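Local coordinates for transcription regulator, Crp family (Thermus thermophilus, PDB 4EV0), which activates transcription from six promoters in a cyclic AMP-dependent manner, working as a DNA-binding homodimer of the catabolite activator protein family, at residues B[8-13]-B[110-115]; B[20-25]-B[98-103]. One frame throughout, in Å; residues are numbered along the deposited sequence.

Contact 1 (B[8-13]-B[110-115]); sequences HGLAPE and RRLPLV. With SO4 (sulfate ion), chain H.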
ATOM      1  N   HIS B   8      -5.650  23.966   3.223  1.00 66.24           N
ATOM      2  CA  HIS B   8      -5.238  24.356   1.877  1.00 71.47           C
ATOM      3  C   HIS B   8      -6.396  24.949   1.060  1.00 72.61           C
ATOM      4  O   HIS B   8      -7.482  24.382   1.006  1.00 74.11           O
ATOM      5  CB  HIS B   8      -4.610  23.156   1.155  1.00 71.55           C
ATOM      6  CG  HIS B   8      -3.942  23.511  -0.137  1.00 77.07           C
ATOM      7  ND1 HIS B   8      -4.637  23.661  -1.320  1.00 77.88           N
ATOM      8  CD2 HIS B   8      -2.642  23.755  -0.429  1.00 79.77           C
ATOM      9  CE1 HIS B   8      -3.793  23.984  -2.285  1.00 82.54           C
ATOM     10  NE2 HIS B   8      -2.576  24.044  -1.771  1.00 84.31           N
ATOM     11  N   GLY B   9      -6.166  26.110   0.456  1.00 68.35           N
ATOM     12  CA  GLY B   9      -7.172  26.748  -0.376  1.00 72.09           C
ATOM     13  C   GLY B   9      -8.001  27.812   0.314  1.00 75.53           C
ATOM     14  O   GLY B   9      -8.683  28.606  -0.355  1.00 76.96           O
ATOM     15  N   LEU B  10      -7.952  27.839   1.645  1.00 73.60           N
ATOM     16  CA  LEU B  10      -8.771  28.780   2.399  1.00 71.87           C
ATOM     17  C   LEU B  10      -8.084  30.132   2.593  1.00 75.16           C
ATOM     18  O   LEU B  10      -6.888  30.205   2.877  1.00 77.07           O
ATOM     19  CB  LEU B  10      -9.119  28.203   3.769  1.00 70.89           C
ATOM     20  CG  LEU B  10      -9.803  26.846   3.900  1.00 67.33           C
ATOM     21  CD1 LEU B  10      -9.866  26.522   5.406  1.00 63.11           C
ATOM     22  CD2 LEU B  10     -11.190  26.850   3.256  1.00 65.85           C
ATOM     23  N   ALA B  11      -8.857  31.199   2.452  1.00 69.49           N
ATOM     24  CA  ALA B  11      -8.415  32.534   2.846  1.00 75.25           C
ATOM     25  C   ALA B  11      -8.035  32.594   4.350  1.00 73.08           C
ATOM     26  O   ALA B  11      -8.472  31.748   5.136  1.00 68.24           O
ATOM     27  CB  ALA B  11      -9.505  33.552   2.503  1.00 76.17           C
ATOM     28  N   PRO B  12      -7.193  33.573   4.739  1.00 71.81           N
ATOM     29  CA  PRO B  12      -6.756  33.747   6.139  1.00 71.39           C
ATOM     30  C   PRO B  12      -7.904  33.821   7.146  1.00 68.58           C
ATOM     31  O   PRO B  12      -7.810  33.219   8.222  1.00 66.20           O
ATOM     32  CB  PRO B  12      -6.010  35.081   6.101  1.00 76.68           C
ATOM     33  CG  PRO B  12      -5.453  35.137   4.702  1.00 80.02           C
ATOM     34  CD  PRO B  12      -6.511  34.518   3.832  1.00 75.39           C
ATOM     35  N   GLU B  13      -8.959  34.548   6.783  1.00 70.29           N
ATOM     36  CA  GLU B  13     -10.181  34.681   7.590  1.00 69.61           C
ATOM     37  C   GLU B  13     -10.886  33.331   7.737  1.00 65.78           C
ATOM     38  O   GLU B  13     -11.478  33.033   8.785  1.00 64.09           O
ATOM     39  CB  GLU B  13     -11.164  35.677   6.931  1.00 69.69           C
ATOM     40  CG  GLU B  13     -10.713  37.135   6.887  1.00 73.78           C
ATOM     41  CD  GLU B  13      -9.774  37.464   5.733  1.00 79.12           C
ATOM     42  OE1 GLU B  13      -9.327  36.543   5.009  1.00 78.91           O
ATOM     43  OE2 GLU B  13      -9.467  38.657   5.548  1.00 81.76           O
ATOM     44  N   ARG B 110     -20.268  22.466   6.445  1.00 75.56           N
ATOM     45  CA  ARG B 110     -21.443  23.155   5.892  1.00 77.74           C
ATOM     46  C   ARG B 110     -21.124  24.606   5.561  1.00 78.27           C
ATOM     47  O   ARG B 110     -21.697  25.179   4.638  1.00 80.66           O
ATOM     48  CB  ARG B 110     -22.633  23.087   6.846  1.00 81.46           C
ATOM     49  CG  ARG B 110     -23.392  21.780   6.791  1.00 86.47           C
ATOM     50  CD  ARG B 110     -24.665  21.846   7.642  1.00 94.43           C
ATOM     51  NE  ARG B 110     -25.718  21.015   7.057  1.00101.69           N
ATOM     52  CZ  ARG B 110     -27.021  21.177   7.278  1.00108.28           C
ATOM     53  NH1 ARG B 110     -27.445  22.143   8.083  1.00113.23           N
ATOM     54  NH2 ARG B 110     -27.900  20.371   6.693  1.00109.82           N
ATOM     55  N   ARG B 111     -20.205  25.188   6.324  1.00 75.66           N
ATOM     56  CA  ARG B 111     -19.679  26.513   6.023  1.00 77.62           C
ATOM     57  C   ARG B 111     -18.444  26.472   5.105  1.00 74.51           C
ATOM     58  O   ARG B 111     -18.296  27.345   4.249  1.00 75.17           O
ATOM     59  CB  ARG B 111     -19.380  27.295   7.312  1.00 81.63           C
ATOM     60  CG  ARG B 111     -20.630  27.932   7.937  1.00 87.56           C
ATOM     61  CD  ARG B 111     -20.489  29.441   8.095  1.00 90.50           C
ATOM     62  NE  ARG B 111     -19.728  29.781   9.294  1.00 91.40           N
ATOM     63  CZ  ARG B 111     -19.617  31.010   9.795  1.00 95.59           C
ATOM     64  NH1 ARG B 111     -20.219  32.036   9.202  1.00 99.02           N
ATOM     65  NH2 ARG B 111     -18.905  31.217  10.899  1.00 94.72           N
ATOM     66  N   LEU B 112     -17.574  25.469   5.277  1.00 66.87           N
ATOM     67  CA  LEU B 112     -16.377  25.328   4.430  1.00 65.29           C
ATOM     68  C   LEU B 112     -16.151  23.917   3.870  1.00 61.92           C
ATOM     69  O   LEU B 112     -15.320  23.170   4.398  1.00 57.97           O
ATOM     70  CB  LEU B 112     -15.113  25.773   5.179  1.00 65.80           C
ATOM     71  CG  LEU B 112     -15.069  27.233   5.632  1.00 71.11           C
ATOM     72  CD1 LEU B 112     -13.800  27.538   6.455  1.00 69.65           C
ATOM     73  CD2 LEU B 112     -15.202  28.158   4.420  1.00 71.24           C
ATOM     74  N   PRO B 113     -16.862  23.568   2.784  1.00 65.62           N
ATOM     75  CA  PRO B 113     -16.793  22.229   2.183  1.00 61.36           C
ATOM     76  C   PRO B 113     -15.354  21.833   1.861  1.00 59.28           C
ATOM     77  O   PRO B 113     -14.993  20.651   1.877  1.00 56.54           O
ATOM     78  CB  PRO B 113     -17.588  22.387   0.873  1.00 63.71           C
ATOM     79  CG  PRO B 113     -18.448  23.565   1.061  1.00 67.19           C
ATOM     80  CD  PRO B 113     -17.702  24.488   1.995  1.00 68.33           C
ATOM     81  N   LEU B 114     -14.531  22.834   1.577  1.00 66.24           N
ATOM     82  CA  LEU B 114     -13.148  22.605   1.198  1.00 66.62           C
ATOM     83  C   LEU B 114     -12.361  21.867   2.297  1.00 67.90           C
ATOM     84  O   LEU B 114     -11.282  21.293   2.033  1.00 67.11           O
ATOM     85  CB  LEU B 114     -12.476  23.929   0.835  1.00 69.92           C
ATOM     86  CG  LEU B 114     -11.239  23.844  -0.061  1.00 74.88           C
ATOM     87  CD1 LEU B 114     -11.576  23.147  -1.397  1.00 72.29           C
ATOM     88  CD2 LEU B 114     -10.631  25.229  -0.287  1.00 77.35           C
ATOM     89  N   VAL B 115     -12.903  21.874   3.517  1.00 70.17           N
ATOM     90  CA  VAL B 115     -12.309  21.114   4.615  1.00 69.87           C
ATOM     91  C   VAL B 115     -12.556  19.627   4.432  1.00 68.26           C
ATOM     92  O   VAL B 115     -11.665  18.814   4.648  1.00 69.49           O
ATOM     93  CB  VAL B 115     -12.863  21.545   5.987  1.00 71.87           C
ATOM     94  CG1 VAL B 115     -12.343  20.620   7.082  1.00 70.48           C
ATOM     95  CG2 VAL B 115     -12.491  22.988   6.274  1.00 72.61           C
TER
HETATM   96  S   SO4 H 302     -14.878  26.949   0.694  0.50 55.76           S
HETATM   97  O1  SO4 H 302     -16.038  27.791   0.996  0.50 56.78           O
HETATM   98  O2  SO4 H 302     -14.993  26.481  -0.692  0.50 60.28           O
HETATM   99  O3  SO4 H 302     -13.642  27.715   0.839  0.50 51.97           O
HETATM  100  O4  SO4 H 302     -14.870  25.808   1.599  0.50 48.74           O
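L10 lays its two methyl groups over the bend between helices 102-111 and 114-135, CD2 meeting CD2 of L114 at 3.9 Å and both methyls lying near CD1 of L112. In this CRP-family regulator the bend leads into the long helix 114-135, which in this family carries the dimer interface, and the 8-13 segment passes over it into helix 12-19. No hydrogen bond links the two segments and they bury 205 Å² together, so the contact rests on apolar contacts. L10 and L114 run past one another in opposite senses, while L10 meets L112 at a slant; V115 adds a looser touch, its CG2 standing 4.5 Å from L10 CD1. In L114 CG is anti to the backbone N (chi1 -158°), and from there CD2 reaches the backbone just before L10, lying 3.5 Å from H8 O and 3.7 Å from G9 C. A side chain on G9 would run into that methyl, and the positive phi of 97° at G9 also suits a residue without CB. The same H8 O accepts a hydrogen bond from N118 ND2, so helix 114-135 holds this loop by a polar bond as well as by L114. L10 CD2 also lies 3.5 Å from O3 of a sulfate ion, probably taken from the crystallisation liquor. R110 of the second subunit also bonds to the sulfate through NE and packs on P113 and L114, which places this edge of the contact against the partner chain. In the bend, the backbone N of L114 donates to the sulfate: N to O4 measures 3.0 Å, with an N-H...O angle of 160°.

Contact 2 (B[20-25]-B[98-103]); sequences SYFQRR and LALFRE
In the antiparallel sheet that carries strands 23-27 and 95-101, Q23 and A99 form a hydrogen-bonded pair: Q23 N lies 2.8 Å from A99 O, and A99 N lies 2.7 Å from Q23 O with a nearly straight N-H...O angle of 177°. R24 and L98 make the next, non-hydrogen-bonded pair, their side chains running alongside each other in the same direction. Before the bridge, F22 sets its ring against strand 95-101. L100 CB sits over one ring face, 3.9 Å from the centroid and 19° off the normal, a CH-pi contact displaced toward the rim at CE2 and CZ. L98 O comes to the ring edge, 3.4 Å from CD2, while L98 CB packs on the same CD2. An alanine in place of F22 would probably leave L100 CB without its aromatic cover and open a gap beside L98 CB. Strand 23-27 is an outer strand, within this chain, of one sheet of the cupin-like beta fold of the cyclic nucleotide-binding domain, and strand 42-46 pairs with the other edge of 95-101. With A99, the side chains of Q23, R25 and F101 gather apart from F22. The R25 and F101 side chains run roughly perpendicular to each other, with guanidinium and ring planes 48° apart and F101 CE1 over one guanidinium face; R25 NH2 lies 3.5 Å from F101 CZ. The same NH2 gives a weak hydrogen bond to Q23 OE1. On the Y21 side of the Q23-A99 pair, a water accepts a hydrogen bond from F101 N at 3.2 Å.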
ATOM      1  N   SER B  20     -11.940  27.845  14.943  1.00 67.40           N
ATOM      2  CA  SER B  20     -12.820  28.194  16.063  1.00 68.67           C
ATOM      3  C   SER B  20     -13.715  27.033  16.491  1.00 68.16           C
ATOM      4  O   SER B  20     -14.344  27.085  17.555  1.00 70.20           O
ATOM      5  CB  SER B  20     -13.662  29.438  15.744  1.00 70.89           C
ATOM      6  OG  SER B  20     -14.699  29.165  14.809  1.00 70.82           O
ATOM      7  N   TYR B  21     -13.772  25.992  15.654  1.00 66.54           N
ATOM      8  CA  TYR B  21     -14.547  24.790  15.970  1.00 66.16           C
ATOM      9  C   TYR B  21     -13.754  23.778  16.833  1.00 63.77           C
ATOM     10  O   TYR B  21     -14.305  22.794  17.340  1.00 61.81           O
ATOM     11  CB  TYR B  21     -15.037  24.136  14.676  1.00 64.71           C
ATOM     12  CG  TYR B  21     -16.129  24.898  13.949  1.00 67.49           C
ATOM     13  CD1 TYR B  21     -15.839  26.029  13.188  1.00 67.98           C
ATOM     14  CD2 TYR B  21     -17.449  24.463  13.988  1.00 68.31           C
ATOM     15  CE1 TYR B  21     -16.839  26.720  12.511  1.00 68.88           C
ATOM     16  CE2 TYR B  21     -18.455  25.148  13.313  1.00 71.24           C
ATOM     17  CZ  TYR B  21     -18.143  26.274  12.580  1.00 72.25           C
ATOM     18  OH  TYR B  21     -19.143  26.954  11.913  1.00 76.30           O
ATOM     19  N   PHE B  22     -12.459  24.040  16.996  1.00 61.47           N
ATOM     20  CA  PHE B  22     -11.551  23.110  17.662  1.00 62.79           C
ATOM     21  C   PHE B  22     -11.519  23.292  19.190  1.00 66.00           C
ATOM     22  O   PHE B  22     -11.895  24.343  19.721  1.00 66.44           O
ATOM     23  CB  PHE B  22     -10.144  23.265  17.098  1.00 61.25           C
ATOM     24  CG  PHE B  22      -9.961  22.643  15.757  1.00 60.00           C
ATOM     25  CD1 PHE B  22     -10.548  23.199  14.631  1.00 60.61           C
ATOM     26  CD2 PHE B  22      -9.185  21.502  15.609  1.00 57.77           C
ATOM     27  CE1 PHE B  22     -10.369  22.610  13.375  1.00 59.65           C
ATOM     28  CE2 PHE B  22      -9.010  20.922  14.368  1.00 56.37           C
ATOM     29  CZ  PHE B  22      -9.600  21.478  13.256  1.00 56.82           C
ATOM     30  N   GLN B  23     -11.080  22.249  19.884  1.00 69.60           N
ATOM     31  CA  GLN B  23     -10.947  22.274  21.331  1.00 70.53           C
ATOM     32  C   GLN B  23      -9.518  21.886  21.671  1.00 71.20           C
ATOM     33  O   GLN B  23      -8.923  21.017  21.016  1.00 68.72           O
ATOM     34  CB  GLN B  23     -11.945  21.309  21.972  1.00 70.58           C
ATOM     35  CG  GLN B  23     -13.374  21.572  21.505  1.00 73.70           C
ATOM     36  CD  GLN B  23     -14.435  20.784  22.255  1.00 77.19           C
ATOM     37  OE1 GLN B  23     -14.184  20.218  23.322  1.00 78.10           O
ATOM     38  NE2 GLN B  23     -15.645  20.751  21.688  1.00 76.90           N
ATOM     39  N   ARG B  24      -8.960  22.546  22.677  1.00 86.28           N
ATOM     40  CA  ARG B  24      -7.589  22.292  23.084  1.00 86.34           C
ATOM     41  C   ARG B  24      -7.511  21.052  23.980  1.00 85.40           C
ATOM     42  O   ARG B  24      -8.297  20.903  24.903  1.00 88.22           O
ATOM     43  CB  ARG B  24      -7.028  23.523  23.798  1.00 90.32           C
ATOM     44  CG  ARG B  24      -7.116  24.813  22.970  1.00 93.48           C
ATOM     45  CD  ARG B  24      -6.640  26.030  23.773  1.00 98.59           C
ATOM     46  NE  ARG B  24      -6.099  27.087  22.913  1.00100.08           N
ATOM     47  CZ  ARG B  24      -6.653  28.286  22.747  1.00 99.30           C
ATOM     48  NH1 ARG B  24      -7.774  28.591  23.379  1.00 98.83           N
ATOM     49  NH2 ARG B  24      -6.081  29.183  21.950  1.00100.09           N
ATOM     50  N   ARG B  25      -6.580  20.152  23.674  1.00 66.37           N
ATOM     51  CA  ARG B  25      -6.312  18.978  24.507  1.00 67.05           C
ATOM     52  C   ARG B  25      -4.793  18.822  24.674  1.00 69.33           C
ATOM     53  O   ARG B  25      -4.039  18.998  23.713  1.00 66.58           O
ATOM     54  CB  ARG B  25      -6.913  17.706  23.892  1.00 64.52           C
ATOM     55  CG  ARG B  25      -8.450  17.697  23.728  1.00 65.95           C
ATOM     56  CD  ARG B  25      -9.147  17.397  25.049  1.00 67.40           C
ATOM     57  NE  ARG B  25     -10.565  17.047  24.912  1.00 66.93           N
ATOM     58  CZ  ARG B  25     -11.564  17.928  24.917  1.00 69.87           C
ATOM     59  NH1 ARG B  25     -11.307  19.229  25.009  1.00 70.46           N
ATOM     60  NH2 ARG B  25     -12.822  17.511  24.820  1.00 70.89           N
ATOM     61  N   LEU B  98      -5.115  20.144  18.817  1.00 73.66           N
ATOM     62  CA  LEU B  98      -6.383  20.803  18.545  1.00 71.32           C
ATOM     63  C   LEU B  98      -7.354  19.750  18.040  1.00 69.84           C
ATOM     64  O   LEU B  98      -7.143  19.158  16.976  1.00 69.97           O
ATOM     65  CB  LEU B  98      -6.213  21.929  17.530  1.00 69.52           C
ATOM     66  CG  LEU B  98      -5.500  23.196  18.001  1.00 75.44           C
ATOM     67  CD1 LEU B  98      -5.192  24.087  16.815  1.00 74.74           C
ATOM     68  CD2 LEU B  98      -6.328  23.953  19.046  1.00 78.07           C
ATOM     69  N   ALA B  99      -8.406  19.500  18.814  1.00 64.54           N
ATOM     70  CA  ALA B  99      -9.338  18.418  18.517  1.00 62.37           C
ATOM     71  C   ALA B  99     -10.615  18.915  17.859  1.00 66.62           C
ATOM     72  O   ALA B  99     -11.194  19.938  18.260  1.00 68.37           O
ATOM     73  CB  ALA B  99      -9.669  17.653  19.775  1.00 64.15           C
ATOM     74  N   LEU B 100     -11.068  18.183  16.850  1.00 60.09           N
ATOM     75  CA  LEU B 100     -12.333  18.519  16.220  1.00 59.04           C
ATOM     76  C   LEU B 100     -13.301  17.347  16.324  1.00 61.22           C
ATOM     77  O   LEU B 100     -13.071  16.278  15.757  1.00 60.63           O
ATOM     78  CB  LEU B 100     -12.096  18.922  14.772  1.00 58.92           C
ATOM     79  CG  LEU B 100     -13.337  19.120  13.914  1.00 61.24           C
ATOM     80  CD1 LEU B 100     -14.171  20.273  14.457  1.00 63.33           C
ATOM     81  CD2 LEU B 100     -12.901  19.352  12.476  1.00 59.07           C
ATOM     82  N   PHE B 101     -14.376  17.541  17.072  1.00 74.64           N
ATOM     83  CA  PHE B 101     -15.326  16.462  17.293  1.00 75.72           C
ATOM     84  C   PHE B 101     -16.264  16.311  16.113  1.00 76.61           C
ATOM     85  O   PHE B 101     -16.307  17.175  15.242  1.00 76.71           O
ATOM     86  CB  PHE B 101     -16.031  16.623  18.636  1.00 77.58           C
ATOM     87  CG  PHE B 101     -15.128  16.329  19.793  1.00 77.98           C
ATOM     88  CD1 PHE B 101     -14.203  17.271  20.226  1.00 77.05           C
ATOM     89  CD2 PHE B 101     -15.145  15.087  20.407  1.00 79.44           C
ATOM     90  CE1 PHE B 101     -13.327  16.990  21.281  1.00 75.98           C
ATOM     91  CE2 PHE B 101     -14.272  14.803  21.464  1.00 81.15           C
ATOM     92  CZ  PHE B 101     -13.366  15.756  21.896  1.00 77.06           C
ATOM     93  N   ARG B 102     -16.965  15.188  16.057  1.00 67.05           N
ATOM     94  CA  ARG B 102     -17.739  14.846  14.873  1.00 69.32           C
ATOM     95  C   ARG B 102     -18.879  15.845  14.616  1.00 74.51           C
ATOM     96  O   ARG B 102     -19.089  16.280  13.479  1.00 72.04           O
ATOM     97  CB  ARG B 102     -18.268  13.416  14.978  1.00 72.48           C
ATOM     98  CG  ARG B 102     -18.822  12.903  13.671  1.00 75.78           C
ATOM     99  CD  ARG B 102     -19.219  11.445  13.748  1.00 77.38           C
ATOM    100  NE  ARG B 102     -20.323  11.177  12.835  1.00 80.14           N
ATOM    101  CZ  ARG B 102     -20.193  10.866  11.544  1.00 81.48           C
ATOM    102  NH1 ARG B 102     -18.988  10.753  10.986  1.00 77.44           N
ATOM    103  NH2 ARG B 102     -21.280  10.653  10.811  1.00 83.19           N
ATOM    104  N   GLU B 103     -19.598  16.217  15.673  1.00 92.09           N
ATOM    105  CA  GLU B 103     -20.701  17.166  15.536  1.00 95.01           C
ATOM    106  C   GLU B 103     -20.205  18.552  15.123  1.00 93.06           C
ATOM    107  O   GLU B 103     -20.887  19.265  14.389  1.00 94.63           O
ATOM    108  CB  GLU B 103     -21.536  17.253  16.823  1.00 99.64           C
ATOM    109  CG  GLU B 103     -22.249  15.959  17.202  1.00103.90           C
ATOM    110  CD  GLU B 103     -22.956  15.310  16.016  1.00109.77           C
ATOM    111  OE1 GLU B 103     -24.052  15.786  15.631  1.00110.67           O
ATOM    112  OE2 GLU B 103     -22.408  14.325  15.460  1.00107.34           O
TER
HETATM  113  O   HOH W   1     -14.609  20.499  18.222  1.00 48.40           O

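Overall arrangement
Both contacts are partly buried and lie on the same side of the chain's centre, their own centres 16 Å apart. Contact 2 is the larger and more regular, 490 Å² against 205 Å²: two successive beta bridges fix its strand register, and aromatic and charged side chains fill it out. Contact 1, made of loop and helix ends, relies on aliphatic side chains instead. It also borders the second subunit at several residues, where contact 2 reaches it through R102 alone. Helix 102-111 serves both, starting after strand 95-101 and ending at contact 1. They meet where R111 NE packs 3.9 Å from Y21 OH.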